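Local coordinates for protein torso (Bombyx mori, PDB 5AOQ) that binds prothoracicotropic hormone through the second of its extracellular fibronectin type III domains and, as a receptor tyrosine kinase, signals through the MAPK pathway to initiate metamorphosis, at the interface of chains A and B. Numbering follows the deposited sequence. Chains: chain A, Torso; chain B, Preproptth.

The interface of chains A and B. Residues chain A 190, 192-193, 200, 202; chain B 23, 33-34.
B:Phe34, in the loop just ahead of hormone strand 35-39, packs against receptor strands 189-195 and 198-205. Its CG lies anti to the carbonyl carbon (chi1 -56°); one ring face meets the receptor, and the other is backed by its own chain. Over the first face, toward the rim, sits the methylene CB of A:His202, 3.7 Å from the ring centroid, in a CH-pi contact. The histidine takes the crowded position between backbone N and carbonyl carbon (chi1 57°); the two side chains cross obliquely, and CD2 of B:Phe34 lies over the imidazole face toward its rim. The aliphatic CG of B:Arg33 backs the opposite phenyl face. On the same side of the ring as A:His202, but beyond its rim, the CB of A:Ala192 lies 4.0 Å from CE1; so short a side chain suits the close approach of the ring and B:Ile23. A:Met200, extended until it bends at chi3 (54°), crosses B:Phe34 at about a right angle and lays its CE methyl against the phenylalanine CB. Its flexible, polarisable thioether also meets B:Ile23 tip to tip, SD to CD1 at 3.8 Å. An alanine in place of B:Phe34 would probably cost the CH-pi contact and the ring's packing on A:Ala192, loosening this apolar patch. Beside it, A:Asp190 OD2 and B:Arg33 NH1 stand 4.3 Å apart, where opposite charges may attract without touching. The patch forms part of the surface by which the second fibronectin type III domain binds the PTTH dimer, and A:Asp190 is implicated in that binding.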
loop_
_atom_site.group_PDB
_atom_site.type_symbol
_atom_site.label_atom_id
_atom_site.label_comp_id
_atom_site.label_asym_id
_atom_site.label_seq_id
_atom_site.Cartn_x
_atom_site.Cartn_y
_atom_site.Cartn_z
ATOM N N ASP A 190 -13.658 15.778 7.506
ATOM C CA ASP A 190 -12.390 15.235 7.016
ATOM C C ASP A 190 -11.502 16.357 6.483
ATOM O O ASP A 190 -11.907 17.106 5.594
ATOM C CB ASP A 190 -12.628 14.194 5.922
ATOM C CG ASP A 190 -13.226 12.915 6.458
ATOM O OD1 ASP A 190 -14.451 12.884 6.701
ATOM O OD2 ASP A 190 -12.472 11.936 6.644
ATOM N N ALA A 192 -7.776 17.926 4.986
ATOM C CA ALA A 192 -6.508 17.740 4.287
ATOM C C ALA A 192 -5.798 19.083 4.144
ATOM O O ALA A 192 -6.418 20.070 3.764
ATOM C CB ALA A 192 -6.739 17.111 2.924
ATOM N N ASN A 193 -4.503 19.121 4.452
ATOM C CA ASN A 193 -3.731 20.360 4.367
ATOM C C ASN A 193 -2.357 20.149 3.744
ATOM O O ASN A 193 -1.665 19.174 4.052
ATOM C CB ASN A 193 -3.573 20.987 5.752
ATOM C CG ASN A 193 -2.816 22.302 5.714
ATOM O OD1 ASN A 193 -3.080 23.157 4.869
ATOM N ND2 ASN A 193 -1.869 22.467 6.630
ATOM N N MET A 200 2.463 17.019 3.444
ATOM C CA MET A 200 1.020 16.951 3.619
ATOM C C MET A 200 0.613 16.486 5.013
ATOM O O MET A 200 1.321 15.703 5.648
ATOM C CB MET A 200 0.438 16.013 2.564
ATOM C CG MET A 200 -1.074 15.917 2.547
ATOM S SD MET A 200 -1.669 14.770 1.288
ATOM C CE MET A 200 -0.762 13.274 1.686
ATOM N N HIS A 202 -3.134 15.190 7.057
ATOM C CA HIS A 202 -4.546 14.852 6.925
ATOM C C HIS A 202 -5.109 14.374 8.255
ATOM O O HIS A 202 -4.392 13.786 9.065
ATOM C CB HIS A 202 -4.734 13.779 5.852
ATOM C CG HIS A 202 -3.950 12.529 6.108
ATOM N ND1 HIS A 202 -2.656 12.359 5.664
ATOM C CD2 HIS A 202 -4.275 11.390 6.764
ATOM C CE1 HIS A 202 -2.218 11.169 6.034
ATOM N NE2 HIS A 202 -3.181 10.561 6.704
ATOM N N ILE B 23 -3.710 17.988 -3.719
ATOM C CA ILE B 23 -3.917 16.667 -3.140
ATOM C C ILE B 23 -4.892 15.867 -3.990
ATOM O O ILE B 23 -5.915 16.386 -4.438
ATOM C CB ILE B 23 -4.448 16.754 -1.696
ATOM C CG1 ILE B 23 -3.476 17.562 -0.829
ATOM C CG2 ILE B 23 -4.656 15.351 -1.120
ATOM C CD1 ILE B 23 -3.945 17.788 0.594
ATOM N N ARG B 33 -4.234 6.825 0.365
ATOM C CA ARG B 33 -5.391 7.660 0.076
ATOM C C ARG B 33 -4.949 8.998 -0.501
ATOM O O ARG B 33 -5.078 9.239 -1.700
ATOM C CB ARG B 33 -6.229 7.880 1.338
ATOM C CG ARG B 33 -7.479 8.713 1.107
ATOM C CD ARG B 33 -8.343 8.785 2.352
ATOM N NE ARG B 33 -9.541 9.593 2.138
ATOM C CZ ARG B 33 -10.527 9.720 3.021
ATOM N NH1 ARG B 33 -10.467 9.093 4.189
ATOM N NH2 ARG B 33 -11.577 10.478 2.737
ATOM N N PHE B 34 -4.409 9.859 0.352
ATOM C CA PHE B 34 -3.996 11.188 -0.073
ATOM C C PHE B 34 -2.686 11.138 -0.852
ATOM O O PHE B 34 -1.668 10.675 -0.337
ATOM C CB PHE B 34 -3.847 12.106 1.138
ATOM C CG PHE B 34 -5.085 12.210 1.977
ATOM C CD1 PHE B 34 -6.100 13.085 1.628
ATOM C CD2 PHE B 34 -5.239 11.429 3.109
ATOM C CE1 PHE B 34 -7.241 13.187 2.397
ATOM C CE2 PHE B 34 -6.380 11.524 3.882
ATOM C CZ PHE B 34 -7.382 12.403 3.525
#